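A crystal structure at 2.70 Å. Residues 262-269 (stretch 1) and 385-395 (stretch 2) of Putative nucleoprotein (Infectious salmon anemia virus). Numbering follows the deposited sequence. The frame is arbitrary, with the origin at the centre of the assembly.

Stretch 1 262-269: ALIMKSVL
Stretch 2 (385-395) RTTKCFIPPIS

Residues 262-269 belong to a helix that begins earlier in the chain (Lys 266 N to Ala 262 O, 3.0 Å). An extended segment, 385-393 (Lys 388 phi/psi 177/166, Cys 389 -120/161, Ile 391 -120/151), passes along it in the same general sense and turns helical at Ile 394, with Pro 393 as N-cap. Leu 263 CA lies 5.5 Å from Lys 388 CA, and Val 268 CA 8.0 Å from Ile 394 CA. No direct hydrogen bond joins the stretches; packing and one water do.

Leu 263 (m, t) is the most covered residue. Its CB points sideways, yet its branched, apolar end reaches the backbone, CD2 standing 3.8 Å from Lys 388 CA. Lys 266 (t, t, t, p), CB toward the segment, lays its aliphatic chain there: CD is 3.6 Å from Lys 388 CB, while NZ is hydrogen-bonded elsewhere in the structure. Cys 389 (p), CB toward the helix, places SG 4.0 Å from Leu 263 CB.

Ser 267 (m) suits a polar site: OG bonds a water O (2.7 Å), which accepts from Ile 391 N (2.9 Å) and donates to Cys 389 O (2.4 Å, suspiciously short at this resolution). The remaining contacts are apolar, branched side chains needing no polar partner: Ile 264 (m, t) CG2 meets Ile 391 (p, t) CD1 at 4.1 Å, and Val 268 (t) CG2 meets Ile 394 (m, m) CG1 at 3.7 Å.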

# COMPACT_ATOMS: atom_id res chain seq x y z
N ALA A 262 30.37 0.13 11.38
CA ALA A 262 29.08 0.61 11.82
C ALA A 262 28.08 0.72 10.66
O ALA A 262 26.91 0.36 10.80
CB ALA A 262 29.20 1.94 12.55
N LEU A 263 28.54 1.20 9.51
CA LEU A 263 27.66 1.40 8.36
C LEU A 263 27.21 0.07 7.78
O LEU A 263 26.04 -0.11 7.42
CB LEU A 263 28.34 2.26 7.29
CG LEU A 263 28.57 3.71 7.72
CD1 LEU A 263 29.42 4.47 6.71
CD2 LEU A 263 27.22 4.39 7.89
N ILE A 264 28.17 -0.85 7.70
CA ILE A 264 27.93 -2.20 7.19
C ILE A 264 27.14 -3.08 8.19
O ILE A 264 26.22 -3.80 7.81
CB ILE A 264 29.27 -2.86 6.79
CG1 ILE A 264 29.99 -1.97 5.78
CG2 ILE A 264 29.06 -4.24 6.19
CD1 ILE A 264 31.37 -2.48 5.35
N MSE A 265 27.50 -3.01 9.46
CA MSE A 265 26.72 -3.75 10.45
C MSE A 265 25.27 -3.26 10.54
O MSE A 265 24.38 -4.08 10.69
CB MSE A 265 27.43 -3.87 11.82
CG MSE A 265 28.76 -4.66 11.78
SE MSE A 265 28.66 -6.48 11.00
CE MSE A 265 28.37 -6.18 9.12
N LYS A 266 25.04 -1.95 10.38
CA LYS A 266 23.68 -1.44 10.30
C LYS A 266 22.86 -2.15 9.22
O LYS A 266 21.69 -2.47 9.41
CB LYS A 266 23.61 0.08 10.09
CG LYS A 266 22.18 0.64 10.09
CD LYS A 266 22.13 2.17 9.95
CE LYS A 266 20.68 2.72 9.99
NZ LYS A 266 20.04 2.53 11.31
N SER A 267 23.48 -2.41 8.08
CA SER A 267 22.76 -3.07 6.99
C SER A 267 22.51 -4.55 7.30
O SER A 267 21.39 -5.03 7.18
CB SER A 267 23.52 -2.89 5.69
OG SER A 267 23.50 -1.56 5.27
N VAL A 268 23.55 -5.25 7.71
CA VAL A 268 23.48 -6.70 7.90
C VAL A 268 22.51 -7.07 9.01
O VAL A 268 21.73 -8.04 8.90
CB VAL A 268 24.88 -7.28 8.23
CG1 VAL A 268 24.78 -8.57 9.00
CG2 VAL A 268 25.69 -7.46 6.97
N LEU A 269 22.55 -6.28 10.08
CA LEU A 269 21.78 -6.58 11.27
C LEU A 269 20.33 -6.11 11.17
O LEU A 269 19.51 -6.51 11.99
CB LEU A 269 22.42 -5.93 12.49
CG LEU A 269 23.77 -6.47 12.88
CD1 LEU A 269 24.24 -5.74 14.12
CD2 LEU A 269 23.72 -7.96 13.11
N ARG A 385 18.31 12.74 13.19
CA ARG A 385 19.34 12.61 12.15
C ARG A 385 19.82 11.18 12.07
O ARG A 385 20.26 10.60 13.06
CB ARG A 385 20.52 13.53 12.43
CG ARG A 385 20.19 14.99 12.36
CD ARG A 385 21.38 15.86 12.73
NE ARG A 385 20.95 17.23 12.92
CZ ARG A 385 20.78 18.09 11.92
NH1 ARG A 385 21.01 17.71 10.67
NH2 ARG A 385 20.39 19.34 12.17
N THR A 386 19.73 10.61 10.88
CA THR A 386 20.06 9.21 10.70
C THR A 386 21.14 9.04 9.64
O THR A 386 21.02 9.56 8.54
CB THR A 386 18.83 8.40 10.25
OG1 THR A 386 17.75 8.67 11.14
CG2 THR A 386 19.13 6.91 10.25
N THR A 387 22.18 8.31 9.98
CA THR A 387 23.20 7.99 9.02
C THR A 387 23.11 6.49 8.72
O THR A 387 22.61 5.74 9.54
CB THR A 387 24.61 8.43 9.49
OG1 THR A 387 25.58 8.00 8.54
CG2 THR A 387 24.95 7.81 10.79
N LYS A 388 23.58 6.08 7.53
CA LYS A 388 23.50 4.70 7.04
C LYS A 388 24.08 4.63 5.63
O LYS A 388 24.26 5.65 4.97
CB LYS A 388 22.05 4.22 6.96
CG LYS A 388 21.26 4.93 5.88
CD LYS A 388 19.91 4.32 5.64
CE LYS A 388 18.93 4.61 6.77
NZ LYS A 388 17.68 3.82 6.64
N CYS A 389 24.35 3.41 5.15
CA CYS A 389 24.75 3.19 3.75
C CYS A 389 23.79 2.28 2.99
O CYS A 389 23.01 1.51 3.56
CB CYS A 389 26.16 2.63 3.65
SG CYS A 389 26.31 0.93 4.13
N PHE A 390 23.87 2.37 1.67
CA PHE A 390 23.06 1.55 0.79
C PHE A 390 23.95 0.55 0.04
O PHE A 390 24.58 0.88 -0.98
CB PHE A 390 22.27 2.44 -0.17
CG PHE A 390 21.38 3.42 0.54
CD1 PHE A 390 20.28 2.98 1.27
CD2 PHE A 390 21.68 4.78 0.53
CE1 PHE A 390 19.47 3.88 1.95
CE2 PHE A 390 20.87 5.68 1.21
CZ PHE A 390 19.77 5.23 1.92
N ILE A 391 24.05 -0.67 0.56
CA ILE A 391 24.88 -1.67 -0.09
C ILE A 391 24.06 -2.86 -0.49
O ILE A 391 23.06 -3.19 0.16
CB ILE A 391 26.07 -2.14 0.79
CG1 ILE A 391 25.58 -2.72 2.12
CG2 ILE A 391 27.11 -1.03 0.92
CD1 ILE A 391 26.70 -3.34 2.97
N PRO A 392 24.49 -3.54 -1.57
CA PRO A 392 23.86 -4.81 -2.01
C PRO A 392 24.10 -5.88 -0.96
O PRO A 392 24.90 -5.67 -0.05
CB PRO A 392 24.66 -5.15 -3.28
CG PRO A 392 26.01 -4.51 -3.05
CD PRO A 392 25.69 -3.22 -2.38
N PRO A 393 23.42 -7.01 -1.07
CA PRO A 393 23.72 -8.16 -0.21
C PRO A 393 25.21 -8.51 -0.18
O PRO A 393 25.91 -8.42 -1.21
CB PRO A 393 22.95 -9.31 -0.88
CG PRO A 393 21.76 -8.62 -1.46
CD PRO A 393 22.19 -7.21 -1.85
N ILE A 394 25.67 -8.91 1.00
CA ILE A 394 27.06 -9.24 1.26
C ILE A 394 27.64 -10.19 0.22
O ILE A 394 28.63 -9.87 -0.43
CB ILE A 394 27.22 -9.81 2.69
CG1 ILE A 394 26.85 -8.74 3.71
CG2 ILE A 394 28.64 -10.30 2.93
CD1 ILE A 394 27.67 -7.46 3.56
N SER A 395 27.01 -11.34 0.07
CA SER A 395 27.43 -12.34 -0.92
C SER A 395 27.54 -11.76 -2.31
O SER A 395 28.55 -11.95 -2.99
CB SER A 395 26.49 -13.54 -0.93
OG SER A 395 26.75 -14.38 0.18
O HOH W 1 22.46 -0.77 2.96